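Local coordinates for ATP-dependent Clp endopeptidase (Clostridium difficile, PDB 3FES), which probably forms the amino-terminal domain of a ClpC-type chaperone that takes up proteins or adaptors for an ATP-driven Clp protease, at residues 13-18 against 105-110; 24-29 against 33-38; 53-58 against 136-141; 67-72 against 122-127. All coordinates share one frame; numbering follows the deposited sequence. Where two conformers were deposited one is given.

The four contacts tie together an all-helical domain whose sequence carries two copies of the Clp amino-terminal family motif. Contact 1 is the most central, and the nearest side-chain atom of Thr107 lies about 4 Å from a bound magnesium ion. It touches contact 2 where Ile110 CG2 meets Ile36 CG2 at 3.5 Å, and contact 3 where Glu108 CB meets Leu139 CD1 at 3.7 Å. Contacts 2 and 4, with centres about 10 Å apart, share a probable hydrogen bond from His28 NE2 to Gly71 O. Phe57 of contact 3 packs on Leu126 of contact 4, whereas contacts 1 and 4 lie on opposite sides of the chain's centre, their centres about 20 Å apart.

Contact 1: residues 13-18 against 105-110; sequences KKAIDL and IGTEHI
Ile16 and Ile110 meet because each turns CG1 anti to its own carbonyl carbon, beside the backbone N (chi1 -61° and -58°), and then keeps the chain extended so that the terminal methyl reaches toward the other helix. The two side chains cross at about a right angle, and Ile16 CD1 comes to 4.1 Å from Ile110 CD1, methyl against methyl. One step away Ala15 offers a single methyl, CB, 4.5 Å from Thr107 CG2, and this short side chain suits the place where the backbones come nearest, 7.4 Å between Ala15 CA and Thr107 CA. Thr107 thereby divides its two branches, giving the methyl to helix 10-25 and OG1 to the backbone N of Ala48. This is helix packing in the Clp amino-terminal fold, joining the chain's first helix to the start of helix 107-117, with Leu40 of helix 33-43 touching both Ala15 and Thr107. Gly106 takes the N-cap position, and its O receives the N-H of Ile110. Having no side chain, it lets the carboxylate of Glu108 fold back until OE2 is 3.7 Å from Gly106 CA. Leu90 and Ser93 of helix 84-99 pack against Ile16 and Ile110 respectively.

Contact 2: residues 24-29 against 33-38; sequences KSLGHN and SEHILL
His28 reaches His35 along most of its length. With CG anti to the carbonyl carbon, beside the backbone N (chi1 -64°), its ring is turned to His35. CB lies 3.9 Å from His35 CE1, CG is slightly nearer, and ND1 comes edge-on to 2.9 Å from that same CE1. Such a distance is short, so which His35 atom really faces ND1 is doubtful. Beyond it, His28 CE1 passes His35 CE1 at 3.9 Å, and at the tip NE2 makes a probable hydrogen bond to the carbonyl O of Gly71. The rings meet rim to rim, with planes at 64° and centroids 5.1 Å apart; neither lies over the face of the other. Instead Leu26 CB sits over the centre of the His28 ring, 3.6 Å above its plane, while Leu26 CD1 touches the His35 edge. Gly27 allows this fold-back: its positive phi (67°) closes helix 10-25 in a Schellman motif, and strand 30-31 leads on to helix 33-43, the two imidazoles packed between these helices. His35 ND1 is buried without a partner in the model. Facing a carbonyl, His28 NE2 probably carries a proton; a neutral His28 would then offer bare ND1 to the His35 edge.

Contact 3: residues 53-58 against 136-141; sequences SKVGFT and LAQLTI
Gln138 touches both Lys54 and Val55 at the end of helix 47-55. Its OE1 lies 3.3 Å from Lys54 CG, and the amide carbon CD is 3.6 Å from the same methylene, the side chains crossing at about a right angle. Nearer the backbone, Gln138 CB meets Val55 CG1 at 4.1 Å as the side chains slide past each other in opposite directions. Gln138 leaves its helix with CG anti to the backbone N (chi1 -175°), then bends at chi2, which sets the amide across the lysine chain. Its NE2 is held by OD1 of Asp142, one helical turn further on. Farther out, each helix has its own local bonds. Gly56 (phi 123°) ends helix 47-55 in a Schellman motif where any CB would press on the carbonyl O of Val55, so glycine suits the place. On helix 132-142, Leu136 O accepts from both Thr140 N and Thr140 OG1, from opposite faces of its plane. Val51 packs on Gln138 and Leu139, so the C-terminal end of helix 47-55 rests on helix 132-142 at the surface. Both polar residues suit this rim: Lys54 lends a methylene to the amide, Gln138 CB packs on Val55, and the amide N keeps Asp142 as its polar partner.

Contact 4: residues 67-72 against 122-127; sequences VDMEGK and ANKILN
Met69, present as selenomethionine, reaches across to Ile125 and Lys124 with two different atoms. The close part is apolar: Met69 SE rests 3.8 Å from Ile125 CG1, the two side chains crossing at a slant. Ile125 sets CG1 beside its backbone N (chi1 -68°), which brings that branch toward helix 59-70, and its buried side chain also packs on Leu62 and Ile66 there. The long, unbranched chain at position 69 suits a span in which the nearest pair of CA atoms, Met69 CA and Ile125 CA, are 9.4 Å apart. The looser side lies toward solvent. There a bend at chi3 (82°) swings Met69 CE over the aliphatic stem of Lys124, 4.0 Å from its CB and 4.1 Å from its CD. Lys124 is extended beyond CG, so that CB and CD meet the methyl while its ammonium end runs on past it. Gly71, with positive phi, ends helix 59-70 as its N bonds back to Val67 O. Helix 59-70 thus lies against one flank of helix 120-129, with Ile121 adding to the Met69 packing; Leu126 meets Asn132 and Thr135 of helix 132-142, and Ser33 OG at the start of helix 33-43 bonds to Ala122 N.

Contact 1: residues 13-18 against 105-110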
loop_
_atom_site.group_PDB
_atom_site.type_symbol
_atom_site.label_atom_id
_atom_site.label_comp_id
_atom_site.label_asym_id
_atom_site.label_seq_id
_atom_site.Cartn_x
_atom_site.Cartn_y
_atom_site.Cartn_z
ATOM N N LYS A 13 1.336 -6.539 -8.560
ATOM C CA LYS A 13 1.710 -7.814 -8.007
ATOM C C LYS A 13 3.054 -7.666 -7.277
ATOM O O LYS A 13 3.221 -8.210 -6.193
ATOM C CB LYS A 13 1.878 -8.868 -9.112
ATOM C CG LYS A 13 0.588 -9.454 -9.588
ATOM C CD LYS A 13 0.863 -10.332 -10.833
ATOM C CE LYS A 13 -0.454 -10.636 -11.475
ATOM N NZ LYS A 13 -0.256 -11.047 -12.831
ATOM N N LYS A 14 3.998 -6.938 -7.870
ATOM C CA LYS A 14 5.313 -6.744 -7.251
ATOM C C LYS A 14 5.188 -6.010 -5.933
ATOM O O LYS A 14 5.839 -6.373 -4.939
ATOM C CB LYS A 14 6.261 -5.975 -8.164
ATOM C CG LYS A 14 7.673 -5.761 -7.563
ATOM C CD LYS A 14 8.414 -7.075 -7.428
ATOM C CE LYS A 14 9.919 -6.876 -7.233
ATOM N NZ LYS A 14 10.590 -8.242 -7.091
ATOM N N ALA A 15 4.354 -4.985 -5.924
ATOM C CA ALA A 15 4.129 -4.226 -4.693
ATOM C C ALA A 15 3.587 -5.098 -3.562
ATOM O O ALA A 15 4.042 -4.979 -2.411
ATOM C CB ALA A 15 3.209 -3.007 -4.948
ATOM N N ILE A 16 2.594 -5.937 -3.875
ATOM C CA ILE A 16 2.047 -6.896 -2.896
ATOM C C ILE A 16 3.125 -7.900 -2.412
ATOM O O ILE A 16 3.253 -8.142 -1.219
ATOM C CB ILE A 16 0.797 -7.627 -3.459
ATOM C CG1 ILE A 16 -0.326 -6.591 -3.777
ATOM C CG2 ILE A 16 0.356 -8.766 -2.504
ATOM C CD1 ILE A 16 -1.499 -7.128 -4.691
ATOM N N ASP A 17 3.929 -8.455 -3.328
ATOM C CA ASP A 17 5.052 -9.319 -2.919
ATOM C C ASP A 17 5.990 -8.577 -1.966
ATOM O O ASP A 17 6.473 -9.142 -0.979
ATOM C CB ASP A 17 5.899 -9.786 -4.137
ATOM C CG ASP A 17 5.115 -10.645 -5.118
ATOM O OD1 ASP A 17 4.064 -11.222 -4.730
ATOM O OD2 ASP A 17 5.580 -10.747 -6.289
ATOM N N LEU A 18 6.247 -7.303 -2.255
ATOM C CA LEU A 18 7.144 -6.513 -1.401
ATOM C C LEU A 18 6.523 -6.253 -0.029
ATOM O O LEU A 18 7.249 -6.138 0.975
ATOM C CB LEU A 18 7.578 -5.193 -2.074
ATOM C CG LEU A 18 8.573 -5.366 -3.243
ATOM C CD1 LEU A 18 8.582 -4.092 -4.073
ATOM C CD2 LEU A 18 9.979 -5.665 -2.742
ATOM N N ILE A 105 -5.803 -3.765 -12.531
ATOM C CA ILE A 105 -5.701 -3.074 -11.228
ATOM C C ILE A 105 -4.236 -2.731 -10.971
ATOM O O ILE A 105 -3.378 -3.634 -10.803
ATOM C CB ILE A 105 -6.250 -3.935 -10.064
ATOM C CG1 ILE A 105 -7.653 -4.477 -10.402
ATOM C CG2 ILE A 105 -6.186 -3.146 -8.716
ATOM C CD1 ILE A 105 -8.072 -5.720 -9.497
ATOM N N GLY A 106 -3.941 -1.435 -10.994
ATOM C CA GLY A 106 -2.579 -0.928 -10.815
ATOM C C GLY A 106 -2.245 -0.474 -9.409
ATOM O O GLY A 106 -3.114 -0.443 -8.506
ATOM N N THR A 107 -0.995 -0.069 -9.214
ATOM C CA THR A 107 -0.580 0.479 -7.918
ATOM C C THR A 107 -1.454 1.649 -7.473
ATOM O O THR A 107 -1.766 1.775 -6.288
ATOM C CB THR A 107 0.917 0.865 -7.860
ATOM O OG1 THR A 107 1.185 1.971 -8.718
ATOM C CG2 THR A 107 1.789 -0.329 -8.252
ATOM N N GLU A 108 -1.928 2.419 -8.441
ATOM C CA GLU A 108 -2.765 3.608 -8.145
ATOM C C GLU A 108 -4.109 3.201 -7.514
ATOM O O GLU A 108 -4.646 3.885 -6.605
ATOM C CB GLU A 108 -2.947 4.490 -9.417
ATOM C CG GLU A 108 -3.701 3.835 -10.593
ATOM C CD GLU A 108 -2.797 3.049 -11.514
ATOM O OE1 GLU A 108 -3.204 2.861 -12.690
ATOM O OE2 GLU A 108 -1.679 2.658 -11.099
ATOM N N HIS A 109 -4.660 2.094 -7.994
ATOM C CA HIS A 109 -5.926 1.575 -7.449
ATOM C C HIS A 109 -5.785 1.059 -6.025
ATOM O O HIS A 109 -6.668 1.287 -5.207
ATOM C CB HIS A 109 -6.590 0.542 -8.367
ATOM C CG HIS A 109 -6.725 1.002 -9.789
ATOM N ND1 HIS A 109 -7.669 1.930 -10.200
ATOM C CD2 HIS A 109 -5.978 0.715 -10.879
ATOM C CE1 HIS A 109 -7.520 2.158 -11.495
ATOM N NE2 HIS A 109 -6.515 1.418 -11.934
ATOM N N ILE A 110 -4.658 0.421 -5.728
ATOM C CA ILE A 110 -4.382 -0.050 -4.368
ATOM C C ILE A 110 -4.215 1.146 -3.434
ATOM O O ILE A 110 -4.781 1.159 -2.369
ATOM C CB ILE A 110 -3.182 -0.990 -4.327
ATOM C CG1 ILE A 110 -3.463 -2.182 -5.268
ATOM C CG2 ILE A 110 -2.897 -1.467 -2.847
ATOM C CD1 ILE A 110 -2.261 -3.197 -5.376
#

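Contact 2: residues 24-29 against 33-38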
loop_
_atom_site.group_PDB
_atom_site.type_symbol
_atom_site.label_atom_id
_atom_site.label_comp_id
_atom_site.label_asym_id
_atom_site.label_seq_id
_atom_site.Cartn_x
_atom_site.Cartn_y
_atom_site.Cartn_z
ATOM N N LYS A 24 7.708 -9.943 6.666
ATOM C CA LYS A 24 8.602 -10.995 7.100
ATOM C C LYS A 24 9.882 -10.437 7.738
ATOM O O LYS A 24 10.317 -10.916 8.812
ATOM C CB LYS A 24 8.989 -11.886 5.919
ATOM C CG LYS A 24 7.901 -12.859 5.483
ATOM C CD LYS A 24 8.492 -13.763 4.377
ATOM C CE LYS A 24 7.419 -14.502 3.624
ATOM N NZ LYS A 24 7.504 -15.952 3.932
ATOM N N SER A 25 10.477 -9.463 7.046
ATOM C CA SER A 25 11.685 -8.776 7.481
ATOM C C SER A 25 11.557 -8.240 8.888
ATOM O O SER A 25 12.511 -8.304 9.657
ATOM C CB SER A 25 12.013 -7.613 6.551
ATOM O OG SER A 25 12.616 -8.081 5.371
ATOM N N LEU A 26 10.377 -7.706 9.199
ATOM C CA LEU A 26 10.102 -7.082 10.506
ATOM C C LEU A 26 9.609 -8.064 11.581
ATOM O O LEU A 26 9.309 -7.651 12.720
ATOM C CB LEU A 26 9.080 -5.967 10.321
ATOM C CG LEU A 26 9.497 -4.840 9.372
ATOM C CD1 LEU A 26 8.309 -3.989 9.057
ATOM C CD2 LEU A 26 10.708 -4.013 9.957
ATOM N N GLY A 27 9.555 -9.351 11.242
ATOM C CA GLY A 27 9.007 -10.378 12.135
ATOM C C GLY A 27 7.501 -10.209 12.366
ATOM O O GLY A 27 6.991 -10.510 13.459
ATOM N N HIS A 28 6.792 -9.738 11.340
ATOM C CA HIS A 28 5.333 -9.564 11.407
ATOM C C HIS A 28 4.684 -10.693 10.611
ATOM O O HIS A 28 4.985 -10.852 9.421
ATOM C CB HIS A 28 4.931 -8.211 10.802
ATOM C CG HIS A 28 5.464 -7.039 11.555
ATOM N ND1 HIS A 28 5.380 -5.746 11.083
ATOM C CD2 HIS A 28 6.127 -6.966 12.738
ATOM C CE1 HIS A 28 5.938 -4.924 11.957
ATOM N NE2 HIS A 28 6.409 -5.641 12.964
ATOM N N ASN A 29 3.796 -11.475 11.211
ATOM C CA ASN A 29 3.209 -12.600 10.462
ATOM C C ASN A 29 1.858 -12.255 9.824
ATOM O O ASN A 29 1.240 -13.076 9.173
ATOM C CB ASN A 29 3.143 -13.881 11.289
ATOM C CG ASN A 29 2.479 -13.681 12.631
ATOM O OD1 ASN A 29 1.638 -12.796 12.799
ATOM N ND2 ASN A 29 2.892 -14.470 13.607
ATOM N N SER A 33 -2.321 -2.925 6.274
ATOM C CA SER A 33 -2.325 -1.855 5.278
ATOM C C SER A 33 -0.978 -1.156 5.248
ATOM O O SER A 33 -0.566 -0.664 4.187
ATOM C CB SER A 33 -3.427 -0.807 5.593
ATOM O OG SER A 33 -3.270 -0.265 6.885
ATOM N N GLU A 34 -0.316 -1.099 6.411
ATOM C CA GLU A 34 0.980 -0.395 6.492
ATOM C C GLU A 34 2.044 -1.097 5.643
ATOM O O GLU A 34 2.910 -0.446 5.057
ATOM C CB GLU A 34 1.432 -0.204 7.955
ATOM C CG GLU A 34 1.832 -1.469 8.711
ATOM C CD GLU A 34 0.667 -2.311 9.282
ATOM O OE1 GLU A 34 -0.510 -2.254 8.874
ATOM O OE2 GLU A 34 0.954 -3.083 10.184
ATOM N N HIS A 35 1.982 -2.420 5.590
ATOM C CA HIS A 35 2.933 -3.157 4.784
ATOM C C HIS A 35 2.644 -3.006 3.304
ATOM O O HIS A 35 3.575 -2.939 2.517
ATOM C CB HIS A 35 2.906 -4.631 5.121
ATOM C CG HIS A 35 3.097 -4.926 6.574
ATOM N ND1 HIS A 35 4.299 -4.761 7.224
ATOM C CD2 HIS A 35 2.229 -5.383 7.499
ATOM C CE1 HIS A 35 4.167 -5.125 8.485
ATOM N NE2 HIS A 35 2.927 -5.527 8.668
ATOM N N ILE A 36 1.367 -2.988 2.931
ATOM C CA ILE A 36 0.992 -2.725 1.538
ATOM C C ILE A 36 1.501 -1.326 1.142
ATOM O O ILE A 36 2.047 -1.132 0.055
ATOM C CB ILE A 36 -0.551 -2.805 1.352
ATOM C CG1 ILE A 36 -1.083 -4.210 1.698
ATOM C CG2 ILE A 36 -0.946 -2.411 -0.097
ATOM C CD1 ILE A 36 -2.595 -4.292 1.682
ATOM N N LEU A 37 1.299 -0.332 2.023
ATOM C CA LEU A 37 1.821 1.011 1.725
ATOM C C LEU A 37 3.348 1.021 1.499
ATOM O O LEU A 37 3.863 1.658 0.541
ATOM C CB LEU A 37 1.432 1.974 2.870
ATOM C CG LEU A 37 1.720 3.452 2.589
ATOM C CD1 LEU A 37 0.729 4.025 1.595
ATOM C CD2 LEU A 37 1.585 4.222 3.887
ATOM N N LEU A 38 4.070 0.299 2.355
ATOM C CA LEU A 38 5.518 0.205 2.221
ATOM C C LEU A 38 5.870 -0.577 0.956
ATOM O O LEU A 38 6.812 -0.220 0.232
ATOM C CB LEU A 38 6.131 -0.490 3.443
ATOM C CG LEU A 38 7.650 -0.731 3.462
ATOM C CD1 LEU A 38 8.465 0.553 3.173
ATOM C CD2 LEU A 38 8.029 -1.364 4.785
#

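Contact 3: residues 53-58 against 136-141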
loop_
_atom_site.group_PDB
_atom_site.type_symbol
_atom_site.label_atom_id
_atom_site.label_comp_id
_atom_site.label_asym_id
_atom_site.label_seq_id
_atom_site.Cartn_x
_atom_site.Cartn_y
_atom_site.Cartn_z
ATOM N N SER A 53 6.509 9.256 -2.929
ATOM C CA SER A 53 7.800 9.932 -2.952
ATOM C C SER A 53 7.604 11.443 -3.191
ATOM O O SER A 53 8.303 12.273 -2.608
ATOM C CB SER A 53 8.694 9.319 -4.030
ATOM O OG SER A 53 9.663 10.268 -4.432
ATOM N N LYS A 54 6.623 11.796 -4.018
ATOM C CA LYS A 54 6.375 13.205 -4.314
ATOM C C LYS A 54 5.911 13.976 -3.061
ATOM O O LYS A 54 6.328 15.118 -2.840
ATOM C CB LYS A 54 5.390 13.366 -5.484
ATOM C CG LYS A 54 5.117 14.793 -5.898
ATOM C CD LYS A 54 6.351 15.405 -6.578
ATOM C CE LYS A 54 5.991 16.556 -7.503
ATOM N NZ LYS A 54 6.406 17.868 -6.958
ATOM N N VAL A 55 5.070 13.347 -2.243
ATOM C CA VAL A 55 4.581 14.004 -1.048
ATOM C C VAL A 55 5.613 13.944 0.076
ATOM O O VAL A 55 5.434 14.598 1.102
ATOM C CB VAL A 55 3.190 13.453 -0.548
ATOM C CG1 VAL A 55 2.177 13.357 -1.709
ATOM C CG2 VAL A 55 3.336 12.126 0.189
ATOM N N GLY A 56 6.662 13.138 -0.092
ATOM C CA GLY A 56 7.780 13.166 0.861
ATOM C C GLY A 56 8.223 11.909 1.611
ATOM O O GLY A 56 9.208 11.958 2.344
ATOM N N PHE A 57 7.523 10.785 1.461
ATOM C CA PHE A 57 7.936 9.566 2.151
ATOM C C PHE A 57 9.171 8.919 1.550
ATOM O O PHE A 57 9.378 8.954 0.325
ATOM C CB PHE A 57 6.835 8.524 2.121
ATOM C CG PHE A 57 5.607 8.932 2.854
ATOM C CD1 PHE A 57 4.456 9.287 2.154
ATOM C CD2 PHE A 57 5.608 9.004 4.242
ATOM C CE1 PHE A 57 3.317 9.669 2.842
ATOM C CE2 PHE A 57 4.464 9.399 4.946
ATOM C CZ PHE A 57 3.342 9.743 4.259
ATOM N N THR A 58 9.952 8.278 2.412
ATOM C CA THR A 58 11.030 7.387 1.978
ATOM C C THR A 58 10.742 6.020 2.557
ATOM O O THR A 58 9.941 5.901 3.489
ATOM C CB THR A 58 12.394 7.824 2.549
ATOM O OG1 THR A 58 12.264 7.995 3.963
ATOM C CG2 THR A 58 12.854 9.144 1.922
ATOM N N LEU A 136 -3.932 11.989 -1.487
ATOM C CA LEU A 136 -5.107 11.854 -2.336
ATOM C C LEU A 136 -5.104 12.806 -3.548
ATOM O O LEU A 136 -5.410 12.386 -4.656
ATOM C CB LEU A 136 -6.368 12.044 -1.521
ATOM C CG LEU A 136 -7.659 11.845 -2.311
ATOM C CD1 LEU A 136 -7.734 10.465 -2.913
ATOM C CD2 LEU A 136 -8.821 12.129 -1.369
ATOM N N ALA A 137 -4.792 14.074 -3.320
ATOM C CA ALA A 137 -4.733 15.048 -4.399
ATOM C C ALA A 137 -3.704 14.640 -5.454
ATOM O O ALA A 137 -3.999 14.662 -6.634
ATOM C CB ALA A 137 -4.418 16.442 -3.842
ATOM N N GLN A 138 -2.510 14.270 -5.011
ATOM C CA GLN A 138 -1.397 13.934 -5.915
ATOM C C GLN A 138 -1.739 12.669 -6.707
ATOM O O GLN A 138 -1.433 12.554 -7.901
ATOM C CB GLN A 138 -0.113 13.670 -5.115
ATOM C CG GLN A 138 1.109 13.424 -6.013
ATOM C CD GLN A 138 1.555 14.687 -6.679
ATOM O OE1 GLN A 138 1.893 15.652 -5.996
ATOM N NE2 GLN A 138 1.559 14.709 -8.033
ATOM N N LEU A 139 -2.393 11.732 -6.030
ATOM C CA LEU A 139 -2.809 10.480 -6.671
ATOM C C LEU A 139 -3.876 10.788 -7.711
ATOM O O LEU A 139 -3.853 10.253 -8.797
ATOM C CB LEU A 139 -3.345 9.481 -5.642
ATOM C CG LEU A 139 -3.915 8.140 -6.182
ATOM C CD1 LEU A 139 -2.913 7.350 -7.026
ATOM C CD2 LEU A 139 -4.484 7.274 -4.998
ATOM N N THR A 140 -4.803 11.669 -7.375
ATOM C CA THR A 140 -5.870 12.022 -8.292
ATOM C C THR A 140 -5.329 12.719 -9.537
ATOM O O THR A 140 -5.785 12.414 -10.663
ATOM C CB THR A 140 -6.879 12.957 -7.611
ATOM O OG1 THR A 140 -7.460 12.266 -6.498
ATOM C CG2 THR A 140 -8.018 13.350 -8.565
ATOM N N ILE A 141 -4.387 13.654 -9.370
ATOM C CA ILE A 141 -3.861 14.291 -10.583
ATOM C C ILE A 141 -3.013 13.308 -11.384
ATOM O O ILE A 141 -3.035 13.318 -12.611
ATOM C CB ILE A 141 -3.157 15.683 -10.400
ATOM C CG1 ILE A 141 -1.814 15.574 -9.672
ATOM C CG2 ILE A 141 -4.088 16.730 -9.784
ATOM C CD1 ILE A 141 -0.864 16.726 -10.067
#

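Contact 4: residues 67-72 against 122-127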
loop_
_atom_site.group_PDB
_atom_site.type_symbol
_atom_site.label_atom_id
_atom_site.label_comp_id
_atom_site.label_asym_id
_atom_site.label_seq_id
_atom_site.Cartn_x
_atom_site.Cartn_y
_atom_site.Cartn_z
ATOM N N VAL A 67 7.859 0.306 12.755
ATOM C CA VAL A 67 8.544 -0.204 13.950
ATOM C C VAL A 67 8.153 0.563 15.229
ATOM O O VAL A 67 7.845 -0.062 16.250
ATOM C CB VAL A 67 10.076 -0.324 13.751
ATOM C CG1 VAL A 67 10.807 -0.751 15.098
ATOM C CG2 VAL A 67 10.374 -1.343 12.654
ATOM N N ASP A 68 8.095 1.895 15.164
ATOM C CA ASP A 68 7.666 2.699 16.322
ATOM C C ASP A 68 6.323 2.225 16.852
ATOM O O ASP A 68 6.081 2.248 18.054
ATOM C CB ASP A 68 7.493 4.190 15.960
ATOM C CG ASP A 68 8.799 4.898 15.667
ATOM O OD1 ASP A 68 9.891 4.395 16.069
ATOM O OD2 ASP A 68 8.717 5.976 15.015
HETATM N N MSE A 69 5.444 1.822 15.943
HETATM C CA MSE A 69 4.050 1.574 16.270
HETATM C C MSE A 69 3.752 0.123 16.598
HETATM O O MSE A 69 2.873 -0.156 17.391
HETATM C CB MSE A 69 3.174 2.030 15.113
HETATM C CG MSE A 69 3.267 3.548 14.860
HETATM SE SE MSE A 69 2.195 4.043 13.309
HETATM C CE MSE A 69 0.567 4.091 14.259
ATOM N N GLU A 70 4.507 -0.787 15.998
ATOM C CA GLU A 70 4.207 -2.208 16.041
ATOM C C GLU A 70 5.307 -3.037 16.641
ATOM O O GLU A 70 5.079 -4.214 16.966
ATOM C CB GLU A 70 4.053 -2.744 14.615
ATOM C CG GLU A 70 2.803 -2.390 13.960
ATOM C CD GLU A 70 2.586 -3.292 12.785
ATOM O OE1 GLU A 70 2.311 -4.501 12.977
ATOM O OE2 GLU A 70 2.723 -2.813 11.664
ATOM N N GLY A 71 6.505 -2.452 16.716
ATOM C CA GLY A 71 7.702 -3.157 17.158
ATOM C C GLY A 71 8.237 -4.022 16.024
ATOM O O GLY A 71 7.652 -4.063 14.943
ATOM N N LYS A 72 9.348 -4.701 16.268
ATOM C CA LYS A 72 9.865 -5.678 15.317
ATOM C C LYS A 72 10.421 -6.905 16.008
ATOM O O LYS A 72 10.893 -6.827 17.144
ATOM C CB LYS A 72 10.861 -5.056 14.317
ATOM C CG LYS A 72 12.148 -4.542 14.869
ATOM C CD LYS A 72 13.029 -4.016 13.722
ATOM C CE LYS A 72 14.510 -3.986 14.078
ATOM N NZ LYS A 72 15.346 -3.653 12.861
ATOM N N ALA A 122 -1.693 2.218 7.984
ATOM C CA ALA A 122 -1.269 3.048 6.832
ATOM C C ALA A 122 -1.907 4.444 6.904
ATOM O O ALA A 122 -1.230 5.452 6.731
ATOM C CB ALA A 122 -1.577 2.338 5.488
ATOM N N ASN A 123 -3.197 4.522 7.186
ATOM C CA ASN A 123 -3.817 5.859 7.312
ATOM C C ASN A 123 -3.319 6.624 8.535
ATOM O O ASN A 123 -3.182 7.855 8.472
ATOM C CB ASN A 123 -5.343 5.772 7.238
ATOM C CG ASN A 123 -5.822 5.488 5.793
ATOM O OD1 ASN A 123 -6.487 4.499 5.534
ATOM N ND2 ASN A 123 -5.426 6.332 4.866
ATOM N N LYS A 124 -3.037 5.909 9.627
ATOM C CA LYS A 124 -2.476 6.550 10.828
ATOM C C LYS A 124 -1.136 7.206 10.508
ATOM O O LYS A 124 -0.847 8.303 10.967
ATOM C CB LYS A 124 -2.340 5.555 11.996
ATOM C CG LYS A 124 -3.649 5.321 12.714
ATOM C CD LYS A 124 -3.528 4.320 13.848
ATOM C CE LYS A 124 -4.900 4.031 14.413
ATOM N NZ LYS A 124 -4.849 3.124 15.583
ATOM N N ILE A 125 -0.333 6.529 9.695
ATOM C CA ILE A 125 0.957 7.062 9.291
ATOM C C ILE A 125 0.771 8.262 8.349
ATOM O O ILE A 125 1.447 9.265 8.507
ATOM C CB ILE A 125 1.838 5.977 8.607
ATOM C CG1 ILE A 125 2.251 4.900 9.636
ATOM C CG2 ILE A 125 3.061 6.647 7.896
ATOM C CD1 ILE A 125 2.924 3.655 9.024
ATOM N N LEU A 126 -0.129 8.154 7.370
ATOM C CA LEU A 126 -0.403 9.310 6.493
ATOM C C LEU A 126 -0.900 10.515 7.323
ATOM O O LEU A 126 -0.473 11.659 7.117
ATOM C CB LEU A 126 -1.432 8.961 5.432
ATOM C CG LEU A 126 -0.949 7.865 4.469
ATOM C CD1 LEU A 126 -2.134 7.417 3.635
ATOM C CD2 LEU A 126 0.137 8.422 3.583
ATOM N N ASN A 127 -1.798 10.241 8.254
ATOM C CA ASN A 127 -2.345 11.309 9.091
ATOM C C ASN A 127 -1.289 11.945 9.980
ATOM O O ASN A 127 -1.253 13.177 10.146
ATOM C CB ASN A 127 -3.479 10.759 9.964
ATOM C CG ASN A 127 -4.697 10.367 9.146
ATOM O OD1 ASN A 127 -4.839 10.784 8.008
ATOM N ND2 ASN A 127 -5.572 9.548 9.721
#